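Local coordinates for mannan endo-1,6-alpha-mannosidase (PDB 6RY0), which probably acts on alpha-1,6-mannosidic linkages as a family 76 transglycosidase that helps transfer GPI-anchored glycoproteins into the fungal cell wall, at residues N147-A161 against T415-R427. Residues are numbered along the deposited sequence; the frame is centred on the assembly and turned at random.
Sequences NPPDDKPQWLALAQA and TGISRGDPNAGMR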
loop_
_atom_site.group_PDB
_atom_site.type_symbol
_atom_site.label_atom_id
_atom_site.label_comp_id
_atom_site.label_asym_id
_atom_site.label_seq_id
_atom_site.Cartn_x
_atom_site.Cartn_y
_atom_site.Cartn_z
ATOM N N ASN A 147 -8.679 -4.148 18.437
ATOM C CA ASN A 147 -9.408 -5.222 17.796
ATOM C C ASN A 147 -10.859 -4.873 17.583
ATOM O O ASN A 147 -11.487 -4.277 18.454
ATOM C CB ASN A 147 -9.349 -6.481 18.651
ATOM C CG ASN A 147 -7.973 -7.091 18.737
ATOM O OD1 ASN A 147 -7.144 -6.970 17.823
ATOM N ND2 ASN A 147 -7.716 -7.793 19.825
ATOM N N PRO A 148 -11.444 -5.340 16.483
ATOM C CA PRO A 148 -12.902 -5.298 16.312
ATOM C C PRO A 148 -13.606 -6.071 17.393
ATOM O O PRO A 148 -12.983 -6.903 18.057
ATOM C CB PRO A 148 -13.126 -5.998 14.950
ATOM C CG PRO A 148 -11.805 -5.807 14.219
ATOM C CD PRO A 148 -10.791 -5.969 15.322
ATOM N N PRO A 149 -14.912 -5.837 17.562
ATOM C CA PRO A 149 -15.693 -6.623 18.522
ATOM C C PRO A 149 -15.552 -8.119 18.288
ATOM O O PRO A 149 -15.202 -8.604 17.197
ATOM C CB PRO A 149 -17.121 -6.147 18.263
ATOM C CG PRO A 149 -16.946 -4.710 17.816
ATOM C CD PRO A 149 -15.746 -4.808 16.906
ATOM N N ASP A 150 -15.886 -8.860 19.340
ATOM C CA ASP A 150 -15.628 -10.278 19.335
ATOM C C ASP A 150 -16.369 -11.044 18.229
ATOM O O ASP A 150 -15.904 -12.076 17.777
ATOM C CB ASP A 150 -16.081 -10.886 20.662
ATOM C CG ASP A 150 -15.308 -10.369 21.858
ATOM O OD1 ASP A 150 -14.293 -9.685 21.695
ATOM O OD2 ASP A 150 -15.716 -10.701 23.004
ATOM N N ASP A 151 -17.508 -10.550 17.813
ATOM C CA ASP A 151 -18.280 -11.237 16.787
ATOM C C ASP A 151 -17.893 -10.821 15.381
ATOM O O ASP A 151 -18.469 -11.351 14.420
ATOM C CB ASP A 151 -19.754 -10.919 17.000
ATOM C CG ASP A 151 -20.038 -9.487 16.741
ATOM O OD1 ASP A 151 -19.388 -8.649 17.397
ATOM O OD2 ASP A 151 -20.853 -9.217 15.822
ATOM N N LYS A 152 -16.933 -9.905 15.244
ATOM C CA LYS A 152 -16.566 -9.353 13.953
ATOM C C LYS A 152 -15.243 -9.936 13.505
ATOM O O LYS A 152 -14.456 -10.407 14.324
ATOM C CB LYS A 152 -16.466 -7.820 14.056
ATOM C CG LYS A 152 -17.805 -7.116 14.212
ATOM C CD LYS A 152 -18.668 -7.189 12.956
ATOM C CE LYS A 152 -20.060 -6.658 13.256
ATOM N NZ LYS A 152 -20.969 -6.749 12.114
ATOM N N PRO A 153 -14.946 -9.863 12.217
ATOM C CA PRO A 153 -13.678 -10.381 11.715
ATOM C C PRO A 153 -12.510 -9.630 12.340
ATOM O O PRO A 153 -12.543 -8.421 12.471
ATOM C CB PRO A 153 -13.778 -10.127 10.218
ATOM C CG PRO A 153 -15.185 -9.989 9.915
ATOM C CD PRO A 153 -15.798 -9.379 11.128
ATOM N N GLN A 154 -11.468 -10.361 12.672
ATOM C CA GLN A 154 -10.291 -9.825 13.306
ATOM C C GLN A 154 -9.214 -9.502 12.272
ATOM O O GLN A 154 -9.198 -10.066 11.169
ATOM C CB GLN A 154 -9.791 -10.836 14.354
ATOM C CG GLN A 154 -10.809 -11.099 15.469
ATOM C CD GLN A 154 -11.097 -9.861 16.279
ATOM O OE1 GLN A 154 -10.178 -9.200 16.768
ATOM N NE2 GLN A 154 -12.355 -9.517 16.406
ATOM N N TRP A 155 -8.295 -8.584 12.602
ATOM C CA TRP A 155 -7.364 -8.088 11.609
ATOM C C TRP A 155 -6.496 -9.182 10.976
ATOM O O TRP A 155 -6.378 -9.271 9.757
ATOM C CB TRP A 155 -6.470 -6.972 12.172
ATOM C CG TRP A 155 -7.206 -5.849 12.811
ATOM C CD1 TRP A 155 -6.903 -5.318 14.032
ATOM C CD2 TRP A 155 -8.285 -5.058 12.269
ATOM N NE1 TRP A 155 -7.724 -4.254 14.292
ATOM C CE2 TRP A 155 -8.583 -4.071 13.234
ATOM C CE3 TRP A 155 -9.033 -5.084 11.093
ATOM C CZ2 TRP A 155 -9.614 -3.162 13.055
ATOM C CZ3 TRP A 155 -10.061 -4.182 10.917
ATOM C CH2 TRP A 155 -10.339 -3.234 11.886
ATOM N N LEU A 156 -5.864 -10.017 11.801
ATOM C CA LEU A 156 -5.027 -11.063 11.266
ATOM C C LEU A 156 -5.866 -12.000 10.377
ATOM O O LEU A 156 -5.443 -12.376 9.284
ATOM C CB LEU A 156 -4.340 -11.854 12.377
ATOM C CG LEU A 156 -3.522 -13.078 11.924
ATOM C CD1 LEU A 156 -2.368 -12.692 11.045
ATOM C CD2 LEU A 156 -3.030 -13.853 13.128
ATOM N N ALA A 157 -7.055 -12.369 10.850
ATOM C CA ALA A 157 -7.938 -13.244 10.093
ATOM C C ALA A 157 -8.306 -12.656 8.730
ATOM O O ALA A 157 -8.449 -13.395 7.753
ATOM C CB ALA A 157 -9.189 -13.547 10.880
ATOM N N LEU A 158 -8.507 -11.347 8.668
ATOM C CA LEU A 158 -8.814 -10.703 7.394
ATOM C C LEU A 158 -7.631 -10.770 6.447
ATOM O O LEU A 158 -7.791 -11.062 5.248
ATOM C CB LEU A 158 -9.249 -9.251 7.629
ATOM C CG LEU A 158 -10.662 -9.094 8.212
ATOM C CD1 LEU A 158 -10.837 -7.714 8.780
ATOM C CD2 LEU A 158 -11.726 -9.416 7.159
ATOM N N ALA A 159 -6.425 -10.485 6.948
ATOM C CA ALA A 159 -5.230 -10.628 6.120
ATOM C C ALA A 159 -5.057 -12.056 5.624
ATOM O O ALA A 159 -4.733 -12.295 4.463
ATOM C CB ALA A 159 -4.016 -10.166 6.906
ATOM N N GLN A 160 -5.260 -13.024 6.517
ATOM C CA GLN A 160 -5.185 -14.423 6.142
ATOM C C GLN A 160 -6.207 -14.798 5.082
ATOM O O GLN A 160 -5.918 -15.604 4.204
ATOM C CB GLN A 160 -5.417 -15.326 7.368
ATOM C CG GLN A 160 -4.293 -15.279 8.367
ATOM C CD GLN A 160 -4.627 -16.079 9.595
ATOM O OE1 GLN A 160 -5.708 -15.960 10.152
ATOM N NE2 GLN A 160 -3.683 -16.887 10.036
ATOM N N ALA A 161 -7.412 -14.223 5.152
ATOM C CA ALA A 161 -8.438 -14.537 4.164
ATOM C C ALA A 161 -8.064 -14.009 2.793
ATOM O O ALA A 161 -8.208 -14.703 1.795
ATOM C CB ALA A 161 -9.770 -13.973 4.597
ATOM N N THR A 415 3.749 -10.619 20.622
ATOM C CA THR A 415 3.186 -9.500 21.369
ATOM C C THR A 415 1.904 -8.929 20.756
ATOM O O THR A 415 1.255 -8.093 21.367
ATOM C CB THR A 415 4.203 -8.348 21.582
ATOM O OG1 THR A 415 4.474 -7.723 20.333
ATOM C CG2 THR A 415 5.508 -8.853 22.207
ATOM N N GLY A 416 1.537 -9.359 19.560
ATOM C CA GLY A 416 0.338 -8.848 18.931
ATOM C C GLY A 416 -0.900 -9.253 19.715
ATOM O O GLY A 416 -0.887 -10.172 20.541
ATOM N N ILE A 417 -1.996 -8.568 19.428
ATOM C CA ILE A 417 -3.264 -8.797 20.103
ATOM C C ILE A 417 -4.375 -9.300 19.182
ATOM O O ILE A 417 -5.442 -9.654 19.662
ATOM C CB ILE A 417 -3.755 -7.551 20.878
ATOM C CG1 ILE A 417 -3.961 -6.371 19.924
ATOM C CG2 ILE A 417 -2.769 -7.194 21.980
ATOM C CD1 ILE A 417 -4.620 -5.161 20.566
ATOM N N SER A 418 -4.110 -9.408 17.877
ATOM C CA SER A 418 -5.133 -9.877 16.961
ATOM C C SER A 418 -5.256 -11.399 17.046
ATOM O O SER A 418 -4.538 -12.062 17.821
ATOM C CB SER A 418 -4.838 -9.350 15.550
ATOM O OG SER A 418 -5.927 -9.594 14.679
ATOM N N ARG A 419 -6.209 -11.933 16.300
ATOM C CA ARG A 419 -6.496 -13.365 16.255
ATOM C C ARG A 419 -6.701 -13.753 14.803
ATOM O O ARG A 419 -7.243 -12.970 13.997
ATOM C CB ARG A 419 -7.735 -13.728 17.089
ATOM C CG ARG A 419 -7.575 -13.399 18.573
ATOM C CD ARG A 419 -8.822 -13.775 19.381
ATOM N NE ARG A 419 -10.019 -13.008 19.045
ATOM C CZ ARG A 419 -10.307 -11.793 19.503
ATOM N NH1 ARG A 419 -9.473 -11.137 20.299
ATOM N NH2 ARG A 419 -11.435 -11.220 19.138
ATOM N N GLY A 420 -6.251 -14.960 14.463
ATOM C CA GLY A 420 -6.401 -15.501 13.128
ATOM C C GLY A 420 -7.570 -16.460 12.998
ATOM O O GLY A 420 -8.416 -16.562 13.876
ATOM N N ASP A 421 -7.626 -17.142 11.877
ATOM C CA ASP A 421 -8.712 -18.065 11.563
ATOM C C ASP A 421 -8.098 -19.110 10.647
ATOM O O ASP A 421 -7.703 -18.778 9.535
ATOM C CB ASP A 421 -9.841 -17.321 10.849
ATOM C CG ASP A 421 -10.983 -18.206 10.373
ATOM O OD1 ASP A 421 -10.923 -19.435 10.502
ATOM O OD2 ASP A 421 -11.957 -17.637 9.813
ATOM N N PRO A 422 -8.029 -20.397 11.041
ATOM C CA PRO A 422 -7.427 -21.416 10.161
ATOM C C PRO A 422 -8.238 -21.662 8.900
ATOM O O PRO A 422 -7.689 -22.229 7.951
ATOM C CB PRO A 422 -7.402 -22.667 11.024
ATOM C CG PRO A 422 -8.523 -22.460 11.963
ATOM C CD PRO A 422 -8.518 -20.981 12.285
ATOM N N ASN A 423 -9.491 -21.225 8.876
ATOM C CA ASN A 423 -10.340 -21.348 7.696
ATOM C C ASN A 423 -10.591 -20.006 7.030
ATOM O O ASN A 423 -11.527 -19.893 6.233
ATOM C CB ASN A 423 -11.640 -22.035 8.038
ATOM C CG ASN A 423 -11.418 -23.496 8.391
ATOM O OD1 ASN A 423 -10.561 -24.166 7.774
ATOM N ND2 ASN A 423 -12.210 -23.985 9.324
ATOM N N ALA A 424 -9.753 -19.017 7.284
ATOM C CA ALA A 424 -9.873 -17.752 6.567
ATOM C C ALA A 424 -9.838 -18.033 5.072
ATOM O O ALA A 424 -8.977 -18.756 4.602
ATOM C CB ALA A 424 -8.707 -16.870 6.947
ATOM N N GLY A 425 -10.755 -17.466 4.304
ATOM C CA GLY A 425 -10.765 -17.725 2.863
ATOM C C GLY A 425 -11.334 -19.065 2.411
ATOM O O GLY A 425 -11.369 -19.322 1.192
ATOM N N MET A 426 -11.807 -19.896 3.324
ATOM C CA MET A 426 -12.200 -21.272 2.966
ATOM C C MET A 426 -13.660 -21.565 3.152
ATOM O O MET A 426 -14.071 -22.716 3.158
ATOM C CB MET A 426 -11.386 -22.283 3.754
ATOM C CG MET A 426 -9.921 -22.309 3.338
ATOM S SD MET A 426 -9.596 -22.845 1.639
ATOM C CE MET A 426 -10.614 -24.321 1.500
ATOM N N ARG A 427 -14.478 -20.536 3.249
ATOM C CA ARG A 427 -15.898 -20.777 3.415
ATOM C C ARG A 427 -16.528 -21.324 2.176
ATOM O O ARG A 427 -16.105 -21.042 1.070
ATOM C CB ARG A 427 -16.571 -19.509 3.854
ATOM C CG ARG A 427 -15.984 -18.993 5.151
ATOM C CD ARG A 427 -16.608 -17.723 5.589
ATOM N NE ARG A 427 -15.907 -17.119 6.717
ATOM C CZ ARG A 427 -16.320 -16.024 7.357
ATOM N NH1 ARG A 427 -17.464 -15.423 7.010
ATOM N NH2 ARG A 427 -15.573 -15.517 8.341
HETATM O O HOH W 1 -8.018 -8.139 15.547
HETATM O O HOH W 2 -10.062 -8.415 21.467
HETATM O O HOH W 3 -12.415 -8.597 20.114
HETATM O O HOH W 4 -13.499 -12.878 18.036
#
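With OG anti to the backbone N (chi1 -170°), S418 reaches the first turn of helix 155-167, while a bend at chi3 (-65°) brings the R419 guanidinium against the Q154 amide, NH2 foremost. An irregular segment packs here along the start of that helix, with Q154 at the N-cap and an Asx turn at D421 (OD1 accepting from N423 N) within the type I turn D421-A424, on the surface of the mainly helical glycoside hydrolase family 76 fold and away from the calcium site. S418 OG accepts a nearly straight hydrogen bond from L156 N (2.9 Å, 172°) and gives its own proton to a water. That water also accepts from W155 N and donates to N147 OD1 and Q154 OE1, so one water with four partners joins S418 to N147, Q154 and the first helical N-H. N147 ND2 donates to I417 O (2.9 Å) from above the carbonyl plane and also to a water shared with R419 NH1. The Q154 amide and R419 guanidinium stack without hydrogen bonding, NH2 lying 3.2 Å from Q154 CD; Q154 is steadied by NE2 bonds to P148 O and K152 O. D150 OD1 stays 4.1 Å from R419 NH2, and a water bridges the two. In the same turn L156 sets CB against R419 O and CD2 against G420 N; it also touches L209 and Y212 of helix 196-213. A424 CB then settles on the helix backbone, 3.5 Å from A161 N, beside Q160 CB. Extended beyond CG, Q160 sends NE2 to Y218 OH, and its OE1 receives D421 N in the carbonyl plane at 2.8 Å.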